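Local coordinates for protein flavin-dependent monooxygenase, oxygenase subunit HsaA (Mycobacterium tuberculosis, PDB 3AFF) that probably hydroxylates the phenolic ring of a secosteroid intermediate of cholesterol breakdown, using reduced flavin and molecular oxygen, at residues 241-246 / 292-297; 8-13 / 65-70. One frame throughout, in Å; residues are numbered along the deposited sequence.

Contact 1 (241-246 / 292-297)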
# COMPACT_ATOMS: atom_id res chain seq x y z
N ILE A 241 -23.27 -25.56 16.72
CA ILE A 241 -21.93 -26.16 16.56
C ILE A 241 -20.80 -25.16 16.99
O ILE A 241 -19.90 -25.53 17.73
CB ILE A 241 -21.78 -26.57 14.99
CG1 ILE A 241 -22.60 -27.80 14.70
CG2 ILE A 241 -20.36 -26.92 14.55
CD1 ILE A 241 -22.95 -28.59 15.92
N SER A 242 -20.89 -23.92 16.51
CA SER A 242 -19.86 -22.94 16.76
C SER A 242 -19.76 -22.55 18.24
O SER A 242 -18.64 -22.34 18.72
CB SER A 242 -20.08 -21.70 15.92
OG SER A 242 -20.07 -22.03 14.53
N ALA A 243 -20.91 -22.42 18.93
CA ALA A 243 -20.83 -22.10 20.34
C ALA A 243 -20.04 -23.07 21.23
O ALA A 243 -19.20 -22.62 22.02
CB ALA A 243 -22.15 -21.77 20.90
N PRO A 244 -20.31 -24.40 21.18
CA PRO A 244 -19.48 -25.23 21.98
C PRO A 244 -18.02 -25.30 21.50
O PRO A 244 -17.13 -25.55 22.32
CB PRO A 244 -20.19 -26.59 21.91
CG PRO A 244 -20.90 -26.55 20.63
CD PRO A 244 -21.42 -25.18 20.59
N ILE A 245 -17.76 -25.10 20.21
CA ILE A 245 -16.37 -25.06 19.73
C ILE A 245 -15.71 -23.85 20.39
O ILE A 245 -14.59 -23.96 20.88
CB ILE A 245 -16.27 -24.98 18.16
CG1 ILE A 245 -16.64 -26.34 17.53
CG2 ILE A 245 -14.90 -24.55 17.70
CD1 ILE A 245 -16.97 -26.22 16.08
N VAL A 246 -16.38 -22.70 20.37
CA VAL A 246 -15.82 -21.58 21.12
C VAL A 246 -15.54 -21.89 22.62
O VAL A 246 -14.42 -21.68 23.08
CB VAL A 246 -16.55 -20.28 20.92
CG1 VAL A 246 -15.72 -19.14 21.60
CG2 VAL A 246 -16.69 -19.95 19.42
N ALA A 292 -12.88 -12.28 21.76
CA ALA A 292 -13.41 -11.55 20.57
C ALA A 292 -14.27 -12.48 19.67
O ALA A 292 -15.28 -12.04 19.14
CB ALA A 292 -12.28 -10.89 19.73
N ALA A 293 -13.87 -13.75 19.52
CA ALA A 293 -14.60 -14.73 18.69
C ALA A 293 -15.98 -14.94 19.32
O ALA A 293 -17.01 -14.96 18.63
CB ALA A 293 -13.82 -16.09 18.64
N TRP A 294 -16.00 -15.09 20.65
CA TRP A 294 -17.26 -15.20 21.38
C TRP A 294 -18.20 -13.98 21.27
O TRP A 294 -19.40 -14.14 20.92
CB TRP A 294 -17.06 -15.63 22.84
CG TRP A 294 -18.42 -15.70 23.57
CD1 TRP A 294 -18.94 -14.75 24.43
CD2 TRP A 294 -19.46 -16.71 23.39
NE1 TRP A 294 -20.23 -15.14 24.85
CE2 TRP A 294 -20.57 -16.33 24.23
CE3 TRP A 294 -19.55 -17.90 22.64
CZ2 TRP A 294 -21.73 -17.12 24.36
CZ3 TRP A 294 -20.76 -18.69 22.75
CH2 TRP A 294 -21.82 -18.29 23.60
N ARG A 295 -17.70 -12.77 21.57
CA ARG A 295 -18.54 -11.56 21.44
C ARG A 295 -19.15 -11.48 20.06
O ARG A 295 -20.29 -11.11 19.90
CB ARG A 295 -17.72 -10.28 21.57
CG ARG A 295 -17.14 -9.90 22.92
CD ARG A 295 -16.32 -8.56 22.74
NE ARG A 295 -14.91 -8.78 23.13
CZ ARG A 295 -14.52 -8.94 24.40
NH1 ARG A 295 -15.40 -8.87 25.41
NH2 ARG A 295 -13.25 -9.17 24.67
N GLN A 296 -18.32 -11.75 19.05
CA GLN A 296 -18.76 -11.71 17.66
C GLN A 296 -19.89 -12.76 17.39
O GLN A 296 -20.97 -12.37 16.88
CB GLN A 296 -17.54 -11.95 16.76
CG GLN A 296 -17.77 -11.98 15.24
CD GLN A 296 -16.46 -12.37 14.48
OE1 GLN A 296 -15.75 -13.36 14.82
NE2 GLN A 296 -16.09 -11.53 13.48
N LEU A 297 -19.68 -14.02 17.78
CA LEU A 297 -20.73 -15.08 17.54
C LEU A 297 -22.08 -14.81 18.25
O LEU A 297 -23.14 -14.92 17.65
CB LEU A 297 -20.22 -16.43 18.03
CG LEU A 297 -20.96 -17.75 17.64
CD1 LEU A 297 -20.86 -17.97 16.15
CD2 LEU A 297 -20.36 -18.90 18.39
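The indole of Trp294 meets Ala243 at its edge: Ala243 CB lies in the ring plane, 3.9 Å from Trp294 CZ3. Arg73 of helix 65-76 makes a cation-pi contact with the same indole. CG of Trp294 is anti to the backbone N (chi1 178°), and the six-membered ring extends to helix 233-259. The single methyl of Ala243 suits this place, where the ring edge comes close to the helix backbone. Val246 CG1 is 4.0 Å from Trp294 CB and 4.2 Å from ring atom CE3, lying oblique to the ring, while its other methyl, CG2, lies 4.0 Å from Leu297 CD2; one beta-branched residue thus serves both partners. Leu297 CD2 pushes in against the opposing backbone, 3.6 Å from Ala243 N, and CB of Ser242 sits 3.7 Å from that same methyl. Ser242 OG has weak hydrogen bonds with Pro238 O, Gln326 NE2 and Thr330 OG1, which satisfy the hydroxyl, while CB faces the leucine. The two helix segments run nearly antiparallel, their axes 10.4 Å apart at a signed angle of -157°. This is apolar packing in the C-terminal helical bundle of the acyl-CoA dehydrogenase fold.

Contact 2 (8-13 / 65-70)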
# COMPACT_ATOMS: atom_id res chain seq x y z
N ASP A 8 -36.41 -19.80 36.13
CA ASP A 8 -36.30 -19.09 34.87
C ASP A 8 -34.94 -19.45 34.21
O ASP A 8 -34.21 -20.30 34.74
CB ASP A 8 -36.42 -17.57 35.11
CG ASP A 8 -35.46 -17.04 36.19
OD1 ASP A 8 -34.52 -17.74 36.63
OD2 ASP A 8 -35.65 -15.88 36.58
N ALA A 9 -34.64 -18.85 33.06
CA ALA A 9 -33.39 -19.10 32.34
C ALA A 9 -32.17 -18.76 33.18
O ALA A 9 -31.20 -19.53 33.23
CB ALA A 9 -33.36 -18.29 31.05
N GLN A 10 -32.22 -17.62 33.87
CA GLN A 10 -31.10 -17.22 34.73
C GLN A 10 -30.78 -18.24 35.82
O GLN A 10 -29.63 -18.59 36.04
CB GLN A 10 -31.32 -15.79 35.28
CG GLN A 10 -31.39 -14.69 34.17
CD GLN A 10 -32.72 -14.63 33.31
OE1 GLN A 10 -33.82 -15.08 33.73
NE2 GLN A 10 -32.59 -14.06 32.10
N SER A 11 -31.79 -18.84 36.47
CA SER A 11 -31.46 -19.85 37.50
C SER A 11 -30.95 -21.16 36.96
O SER A 11 -30.20 -21.86 37.66
CB SER A 11 -32.61 -20.07 38.50
OG SER A 11 -33.66 -20.84 37.94
N VAL A 12 -31.39 -21.52 35.74
CA VAL A 12 -30.84 -22.69 35.07
C VAL A 12 -29.39 -22.45 34.83
O VAL A 12 -28.56 -23.28 35.19
CB VAL A 12 -31.62 -23.05 33.74
CG1 VAL A 12 -31.04 -24.25 33.09
CG2 VAL A 12 -33.05 -23.34 34.05
N LEU A 13 -29.07 -21.30 34.25
CA LEU A 13 -27.64 -20.97 33.96
C LEU A 13 -26.77 -21.08 35.24
O LEU A 13 -25.71 -21.75 35.28
CB LEU A 13 -27.57 -19.56 33.32
CG LEU A 13 -26.77 -19.23 32.05
CD1 LEU A 13 -26.45 -20.45 31.19
CD2 LEU A 13 -27.41 -18.14 31.21
N PRO A 65 -32.30 -16.86 23.01
CA PRO A 65 -31.37 -17.86 22.42
C PRO A 65 -29.87 -17.59 22.79
O PRO A 65 -29.08 -18.50 22.90
CB PRO A 65 -31.67 -17.75 20.91
CG PRO A 65 -32.09 -16.34 20.75
CD PRO A 65 -33.02 -16.15 21.94
N ALA A 66 -29.52 -16.34 23.14
CA ALA A 66 -28.15 -16.09 23.58
C ALA A 66 -27.81 -16.75 24.91
O ALA A 66 -26.67 -17.19 25.16
CB ALA A 66 -27.88 -14.59 23.58
N LEU A 67 -28.82 -16.88 25.80
CA LEU A 67 -28.59 -17.59 27.03
C LEU A 67 -28.42 -19.06 26.84
O LEU A 67 -27.65 -19.71 27.58
CB LEU A 67 -29.75 -17.37 28.01
CG LEU A 67 -29.85 -15.92 28.47
CD1 LEU A 67 -31.05 -15.81 29.38
CD2 LEU A 67 -28.53 -15.43 29.18
N PHE A 68 -29.20 -19.65 25.95
CA PHE A 68 -28.99 -21.05 25.61
C PHE A 68 -27.57 -21.30 25.10
O PHE A 68 -26.93 -22.24 25.54
CB PHE A 68 -30.01 -21.55 24.55
CG PHE A 68 -29.76 -22.98 24.14
CD1 PHE A 68 -30.26 -24.04 24.92
CD2 PHE A 68 -28.99 -23.27 23.00
CE1 PHE A 68 -30.03 -25.34 24.55
CE2 PHE A 68 -28.74 -24.59 22.65
CZ PHE A 68 -29.27 -25.61 23.41
N PHE A 69 -27.08 -20.49 24.16
CA PHE A 69 -25.68 -20.71 23.66
C PHE A 69 -24.56 -20.50 24.70
O PHE A 69 -23.59 -21.27 24.73
CB PHE A 69 -25.43 -19.97 22.33
CG PHE A 69 -26.32 -20.45 21.22
CD1 PHE A 69 -26.31 -21.79 20.84
CD2 PHE A 69 -27.21 -19.58 20.57
CE1 PHE A 69 -27.17 -22.26 19.80
CE2 PHE A 69 -28.05 -20.01 19.54
CZ PHE A 69 -28.05 -21.36 19.14
N GLU A 70 -24.77 -19.54 25.62
CA GLU A 70 -23.87 -19.34 26.76
C GLU A 70 -23.75 -20.55 27.66
O GLU A 70 -22.66 -20.95 28.05
CB GLU A 70 -24.35 -18.09 27.59
CG GLU A 70 -23.70 -17.96 28.96
CD GLU A 70 -22.19 -17.67 28.86
OE1 GLU A 70 -21.45 -17.97 29.87
OE2 GLU A 70 -21.76 -17.19 27.75
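Ala9 and Leu67 mark the closest backbone approach, CA to CA 7.3 Å, between two helix segments that run almost parallel, at 7°, with axes 10.5 Å apart. Helix 9-33 begins here: Asp8 is its N-cap, and its OD1 accepts from Ser11 N at 2.9 Å, with an N-H...O angle of 154°. An acidic cap suits this end, where backbone N-H groups have no preceding turn to bond.

Leu67 is the centre of the side-chain packing, and its two methyls take different partners. CD1 touches Ala9 CB at 3.8 Å and lies 3.6 Å from Gln10 NE2; the chain of exposed Gln10, bent at chi2 (74°), crosses the leucine obliquely. CD2 of Leu67 meets CD2 of Leu13 at 3.6 Å, the two leucines crossing at about a right angle. Small Ala9 lets CD1 of Leu67 pack close to the first turn of helix 9-33, whereas Leu13, itself buried, supplies the bulk one turn further on. Leu13 CD1 lies 4.3 Å from Glu70 CG, so the aliphatic part of the glutamate joins the apolar side while its carboxylate pairs with Arg73 and Arg74.

Leu13 continues onto Ala71 and Arg74 further along helix 65-76. That helix also packs through Ala66 against helix 286-309 and through Phe69 against helix 233-259, placing it between the N-terminal helix and the C-terminal bundle.

Overall arrangement
Contact 1 is buried and joins two helices of the C-terminal bundle nearly antiparallel; contact 2 lies at the surface and sets two N-terminal helices nearly parallel. Both rest on apolar side chains, but the inner one adds an aromatic ring, while the outer one is edged by the amide of Gln10 and the aliphatic part of Glu70. Their centres are about 16 Å apart and they share no helix, yet they touch: helix 65-76 of contact 2 lies against both helices of contact 1, with Phe69 CB 4.0 Å from Ala243 CB and Glu70 OE2 3.4 Å from Trp294 CZ2. Of the two, contact 1 lies nearer the probable flavin site, with Ser242 about 6 Å from Ala369 between side chains.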